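Local atomic coordinates of lytic chitin monooxygenase (Enterococcus faecalis, PDB entry 4A02), a protein that cleaves glycosidic bonds in crystalline alpha- and beta-chitin by a copper-dependent oxidative mechanism and works synergistically with a chitinase. Residues H86-W91 / A146-G151; T79-A84 / N125-Q130. All coordinates share one frame; numbering follows the deposited sequence.

Contact 1: H86-W91 / A146-G151; sequences HRTASW and AVWGIG
Gly149 sits across from both Ala89 and Ser90 at a classic beta bulge, where strands 88-91 and 146-150 run antiparallel at 161° with axes 4.6 Å apart. Gly149 O accepts two hydrogen bonds from the same face of its plane: Ala89 N at 2.9 Å and Ser90 N at 3.3 Å. Gly149 N donates a hydrogen bond to Ser90 O. Gly151 N reaches Arg87 O at 2.7 Å, from above the carbonyl plane.

The Trp91 and Trp148 side chains extend together from neighbouring strands in the same direction. The six-membered ring of Trp91 makes an offset stack on the five-membered ring of Trp148, with centroids 4.0 Å apart and planes at 8°. Ile150 CD1 sits over the centre of the opposite face of Trp148. The indole is thus held between an aromatic ring and a methyl group, facing the core of this beta-sandwich enzyme.

The CB-CG-ND1 side of copper ligand His86 rests obliquely against Ile150 CG2; ND1 is hydrogen-bonded to Asp152 OD1. Thr88 links the loop at His86 to strand 146-150. Its OG1, beside the backbone N (chi1 -65°), donates to His86 O. The same oxygen accepts a nearly straight hydrogen bond from Trp148 NE1 at 2.9 Å, in the indole plane.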
loop_
_atom_site.group_PDB
_atom_site.type_symbol
_atom_site.label_atom_id
_atom_site.label_comp_id
_atom_site.label_asym_id
_atom_site.label_seq_id
_atom_site.Cartn_x
_atom_site.Cartn_y
_atom_site.Cartn_z
ATOM N N HIS A 86 -10.029 -14.141 -0.118
ATOM C CA HIS A 86 -9.271 -15.386 -0.270
ATOM C C HIS A 86 -8.653 -15.806 1.027
ATOM O O HIS A 86 -8.313 -14.934 1.795
ATOM C CB HIS A 86 -8.042 -15.218 -1.161
ATOM C CG HIS A 86 -8.443 -15.256 -2.558
ATOM N ND1 HIS A 86 -8.102 -16.277 -3.414
ATOM C CD2 HIS A 86 -9.231 -14.413 -3.270
ATOM C CE1 HIS A 86 -8.648 -16.013 -4.618
ATOM N NE2 HIS A 86 -9.335 -14.898 -4.530
ATOM N N ARG A 87 -8.494 -17.122 1.159
ATOM C CA ARG A 87 -7.620 -17.637 2.208
ATOM C C ARG A 87 -6.319 -16.843 2.103
ATOM O O ARG A 87 -5.866 -16.606 0.976
ATOM C CB ARG A 87 -7.358 -19.161 1.988
ATOM C CG ARG A 87 -8.573 -20.026 2.149
ATOM C CD ARG A 87 -8.391 -21.523 2.256
ATOM N NE ARG A 87 -9.702 -21.991 2.774
ATOM C CZ ARG A 87 -10.148 -22.087 4.007
ATOM N NH1 ARG A 87 -9.432 -21.782 5.083
ATOM N NH2 ARG A 87 -11.387 -22.525 4.196
ATOM N N THR A 88 -5.816 -16.467 3.263
ATOM C CA THR A 88 -4.684 -15.563 3.343
ATOM C C THR A 88 -3.455 -16.207 3.991
ATOM O O THR A 88 -3.557 -16.815 5.056
ATOM C CB THR A 88 -5.106 -14.337 4.130
ATOM O OG1 THR A 88 -6.120 -13.656 3.373
ATOM C CG2 THR A 88 -3.963 -13.356 4.294
ATOM N N ALA A 89 -2.300 -16.025 3.359
ATOM C CA ALA A 89 -1.014 -16.445 3.919
ATOM C C ALA A 89 -0.444 -15.410 4.873
ATOM O O ALA A 89 0.072 -15.793 5.933
ATOM C CB ALA A 89 0.003 -16.720 2.826
ATOM N N SER A 90 -0.478 -14.127 4.545
ATOM C CA SER A 90 0.301 -13.153 5.229
ATOM C C SER A 90 -0.132 -11.763 4.928
ATOM O O SER A 90 -0.739 -11.473 3.910
ATOM C CB SER A 90 1.772 -13.295 4.777
ATOM O OG SER A 90 1.856 -13.212 3.375
ATOM N N TRP A 91 0.252 -10.846 5.840
ATOM C CA TRP A 91 0.105 -9.389 5.653
ATOM C C TRP A 91 1.428 -8.802 6.082
ATOM O O TRP A 91 1.863 -8.987 7.229
ATOM C CB TRP A 91 -1.014 -8.819 6.491
ATOM C CG TRP A 91 -2.337 -9.548 6.458
ATOM C CD1 TRP A 91 -2.719 -10.663 7.186
ATOM C CD2 TRP A 91 -3.462 -9.192 5.645
ATOM N NE1 TRP A 91 -3.994 -10.999 6.884
ATOM C CE2 TRP A 91 -4.478 -10.104 5.927
ATOM C CE3 TRP A 91 -3.694 -8.192 4.720
ATOM C CZ2 TRP A 91 -5.720 -10.046 5.297
ATOM C CZ3 TRP A 91 -4.924 -8.117 4.115
ATOM C CH2 TRP A 91 -5.950 -9.029 4.392
ATOM N N ALA A 146 1.998 -1.891 1.880
ATOM C CA ALA A 146 1.216 -2.962 2.498
ATOM C C ALA A 146 1.036 -4.076 1.479
ATOM O O ALA A 146 0.686 -3.822 0.335
ATOM C CB ALA A 146 -0.121 -2.411 2.927
ATOM N N VAL A 147 1.270 -5.321 1.918
ATOM C CA VAL A 147 1.294 -6.458 1.003
ATOM C C VAL A 147 0.454 -7.586 1.560
ATOM O O VAL A 147 0.769 -8.174 2.611
ATOM C CB VAL A 147 2.751 -6.954 0.806
ATOM C CG1 VAL A 147 2.754 -8.073 -0.247
ATOM C CG2 VAL A 147 3.656 -5.822 0.392
ATOM N N TRP A 148 -0.634 -7.911 0.863
ATOM C CA TRP A 148 -1.560 -8.980 1.235
ATOM C C TRP A 148 -1.184 -10.233 0.433
ATOM O O TRP A 148 -1.354 -10.281 -0.773
ATOM C CB TRP A 148 -2.969 -8.550 0.926
ATOM C CG TRP A 148 -4.009 -9.604 1.134
ATOM C CD1 TRP A 148 -4.017 -10.623 2.051
ATOM C CD2 TRP A 148 -5.239 -9.720 0.424
ATOM N NE1 TRP A 148 -5.146 -11.354 1.928
ATOM C CE2 TRP A 148 -5.923 -10.827 0.928
ATOM C CE3 TRP A 148 -5.829 -9.016 -0.637
ATOM C CZ2 TRP A 148 -7.164 -11.235 0.437
ATOM C CZ3 TRP A 148 -7.044 -9.415 -1.109
ATOM C CH2 TRP A 148 -7.695 -10.537 -0.583
ATOM N N GLY A 149 -0.600 -11.221 1.133
ATOM C CA GLY A 149 -0.145 -12.447 0.487
ATOM C C GLY A 149 -1.245 -13.490 0.463
ATOM O O GLY A 149 -1.733 -13.908 1.508
ATOM N N ILE A 150 -1.635 -13.913 -0.722
ATOM C CA ILE A 150 -2.787 -14.807 -0.887
ATOM C C ILE A 150 -2.402 -16.242 -0.529
ATOM O O ILE A 150 -1.313 -16.726 -0.838
ATOM C CB ILE A 150 -3.326 -14.674 -2.312
ATOM C CG1 ILE A 150 -3.695 -13.207 -2.606
ATOM C CG2 ILE A 150 -4.518 -15.581 -2.569
ATOM C CD1 ILE A 150 -4.711 -12.639 -1.693
ATOM N N GLY A 151 -3.321 -16.941 0.158
ATOM C CA GLY A 151 -3.014 -18.285 0.589
ATOM C C GLY A 151 -3.090 -19.377 -0.429
ATOM O O GLY A 151 -2.499 -20.427 -0.269
HETATM O O HOH W 1 2.347 -10.644 2.469
#

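Contact 2: T79-A84 / N125-Q130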
loop_
_atom_site.group_PDB
_atom_site.type_symbol
_atom_site.label_atom_id
_atom_site.label_comp_id
_atom_site.label_asym_id
_atom_site.label_seq_id
_atom_site.Cartn_x
_atom_site.Cartn_y
_atom_site.Cartn_z
ATOM N N THR A 79 -6.841 -0.549 7.678
ATOM C CA THR A 79 -8.006 -1.317 7.252
ATOM C C THR A 79 -7.943 -1.617 5.768
ATOM O O THR A 79 -7.790 -0.679 4.963
ATOM C CB THR A 79 -9.296 -0.580 7.573
ATOM O OG1 THR A 79 -9.389 -0.378 8.974
ATOM C CG2 THR A 79 -10.567 -1.354 7.164
ATOM N N TRP A 80 -8.096 -2.878 5.427
ATOM C CA TRP A 80 -8.299 -3.327 4.058
ATOM C C TRP A 80 -9.792 -3.484 3.767
ATOM O O TRP A 80 -10.573 -3.857 4.642
ATOM C CB TRP A 80 -7.612 -4.641 3.755
ATOM C CG TRP A 80 -6.129 -4.649 3.765
ATOM C CD1 TRP A 80 -5.299 -4.576 4.845
ATOM C CD2 TRP A 80 -5.270 -4.783 2.614
ATOM N NE1 TRP A 80 -3.979 -4.642 4.444
ATOM C CE2 TRP A 80 -3.945 -4.779 3.075
ATOM C CE3 TRP A 80 -5.515 -4.900 1.236
ATOM C CZ2 TRP A 80 -2.864 -4.905 2.206
ATOM C CZ3 TRP A 80 -4.455 -5.016 0.375
ATOM C CH2 TRP A 80 -3.122 -5.011 0.856
ATOM N N ASN A 81 -10.170 -3.252 2.507
ATOM C CA ASN A 81 -11.465 -3.638 1.998
ATOM C C ASN A 81 -11.223 -4.619 0.858
ATOM O O ASN A 81 -10.473 -4.315 -0.074
ATOM C CB ASN A 81 -12.282 -2.458 1.501
ATOM C CG ASN A 81 -12.779 -1.481 2.529
ATOM O OD1 ASN A 81 -13.402 -0.450 2.159
ATOM N ND2 ASN A 81 -12.592 -1.742 3.818
ATOM N N LEU A 82 -11.833 -5.800 0.974
ATOM C CA LEU A 82 -11.603 -6.881 0.020
ATOM C C LEU A 82 -12.799 -7.045 -0.850
ATOM O O LEU A 82 -13.913 -7.170 -0.313
ATOM C CB LEU A 82 -11.285 -8.175 0.779
ATOM C CG LEU A 82 -10.224 -8.060 1.848
ATOM C CD1 LEU A 82 -9.952 -9.440 2.461
ATOM C CD2 LEU A 82 -8.921 -7.463 1.316
ATOM N N THR A 83 -12.549 -7.062 -2.145
ATOM C CA THR A 83 -13.578 -7.267 -3.113
ATOM C C THR A 83 -13.752 -8.767 -3.354
ATOM O O THR A 83 -14.850 -9.133 -3.773
ATOM C CB THR A 83 -13.305 -6.560 -4.455
ATOM O OG1 THR A 83 -12.039 -6.960 -5.012
ATOM C CG2 THR A 83 -13.293 -5.074 -4.288
ATOM N N ALA A 84 -12.698 -9.609 -3.155
ATOM C CA ALA A 84 -12.835 -11.036 -3.220
ATOM C C ALA A 84 -12.027 -11.590 -2.031
ATOM O O ALA A 84 -10.814 -11.405 -2.005
ATOM C CB ALA A 84 -12.362 -11.539 -4.572
ATOM N N ASN A 125 -12.645 -11.503 6.660
ATOM C CA ASN A 125 -13.857 -10.734 6.361
ATOM C C ASN A 125 -13.575 -9.730 5.235
ATOM O O ASN A 125 -12.429 -9.433 4.920
ATOM C CB ASN A 125 -14.248 -9.999 7.636
ATOM C CG ASN A 125 -14.812 -10.952 8.663
ATOM O OD1 ASN A 125 -15.336 -12.029 8.410
ATOM N ND2 ASN A 125 -14.681 -10.489 9.884
ATOM N N LYS A 126 -14.620 -9.120 4.704
ATOM C CA LYS A 126 -14.478 -8.128 3.672
ATOM C C LYS A 126 -13.806 -6.857 4.201
ATOM O O LYS A 126 -13.251 -6.136 3.399
ATOM C CB LYS A 126 -15.828 -7.754 3.059
ATOM C CG LYS A 126 -16.418 -8.877 2.196
ATOM C CD LYS A 126 -17.697 -8.349 1.558
ATOM C CE LYS A 126 -18.940 -8.717 2.368
ATOM N NZ LYS A 126 -20.079 -9.352 1.622
ATOM N N VAL A 127 -13.910 -6.577 5.474
ATOM C CA VAL A 127 -13.213 -5.502 6.123
ATOM C C VAL A 127 -12.210 -6.109 7.120
ATOM O O VAL A 127 -12.600 -6.871 8.010
ATOM C CB VAL A 127 -14.172 -4.537 6.846
ATOM C CG1 VAL A 127 -13.415 -3.467 7.574
ATOM C CG2 VAL A 127 -15.117 -3.948 5.862
ATOM N N VAL A 128 -10.923 -5.832 6.937
ATOM C CA VAL A 128 -9.875 -6.390 7.771
ATOM C C VAL A 128 -9.126 -5.247 8.449
ATOM O O VAL A 128 -8.564 -4.418 7.774
ATOM C CB VAL A 128 -8.836 -7.204 6.934
ATOM C CG1 VAL A 128 -7.747 -7.736 7.858
ATOM C CG2 VAL A 128 -9.487 -8.365 6.255
ATOM N N LYS A 129 -9.152 -5.218 9.743
ATOM C CA LYS A 129 -8.519 -4.134 10.553
ATOM C C LYS A 129 -7.345 -4.749 11.298
ATOM O O LYS A 129 -7.490 -5.766 11.993
ATOM C CB LYS A 129 -9.418 -3.376 11.584
ATOM C CG LYS A 129 -8.738 -2.132 12.330
ATOM C CD LYS A 129 -9.677 -1.324 13.163
ATOM C CE LYS A 129 -9.718 -1.957 14.566
ATOM N NZ LYS A 129 -11.056 -1.718 15.169
ATOM N N GLN A 130 -6.183 -4.138 11.151
ATOM C CA GLN A 130 -4.937 -4.546 11.785
ATOM C C GLN A 130 -4.289 -3.349 12.382
ATOM O O GLN A 130 -4.662 -2.230 12.090
ATOM C CB GLN A 130 -4.010 -5.183 10.788
ATOM C CG GLN A 130 -4.657 -6.408 10.179
ATOM C CD GLN A 130 -3.804 -7.083 9.139
ATOM O OE1 GLN A 130 -2.960 -6.510 8.450
ATOM N NE2 GLN A 130 -4.053 -8.361 8.984
#
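Trp80 and Val128 form the hydrogen-bonded pair at the middle of an antiparallel strand pairing. Strands 79-82 and 127-130 run at 162°, with axes 4.6 Å apart. They belong to the three-stranded sheet of the sandwich, in which strand 2-6 flanks 74-82 on its other edge.

Three backbone hydrogen bonds set the register. Trp80 N donates to Val128 O at 2.8 Å, and Val128 N donates back to Trp80 O. Leu82 N reaches Lys126 O at 2.8 Å. CA-H...O contacts fill in between, such as Thr79 CA to Val128 O at 3.2 Å.

One side chain joins the polar network. CG of Asn81 lies beside its own backbone N (chi1 -69°), which turns the amide back to the preceding carbonyl. Within the same strand, Asn81 ND2 donates to Trp80 O at 3.0 Å from above the carbonyl plane. Val128 N comes to that oxygen from the opposite face.

Van der Waals contacts divide between the two faces. On the face of Thr79 and Asn81, Thr79 CG2 meets Val127 CG1 at 3.6 Å, and Asn81 ND2 lies beside Val127 CG2. On the Trp80 face, the Leu82 and Val128 side chains cross at a slant, Leu82 CD1 4.0 Å from Val128 CG2.

Trp80 NE1 is hydrogen-bonded to Tyr93 OH, which ties this face to the other sheet. The pairing therefore rests mainly on main-chain hydrogen bonds, with Trp80 and Leu82 buried and Val127 and Lys129 exposed.

How the contacts relate
The two contacts lie in the facing sheets of the sandwich, with centres 11 Å apart. Their segments alternate along the chain: 79-84 leads into 86-91, and 125-130 precedes 146-151. The tryptophans join them. Trp80 CH2 packs on Trp148 CB at 3.5 Å, and the Trp80 and Trp91 rings meet with planes at about 60°. Gln130 NE2 approaches Trp91 CD1 at 3.2 Å. Nearer the copper site, Ala84 O lies 3.5 Å from Trp148 CH2. Contact 1 supplies His86, whose side chain is about 4 Å from that of His1; these are the two histidines of the copper-binding histidine brace. In contact 2, the Leu82 side chain is about 7 Å from that of His1 and equally far from that of His86.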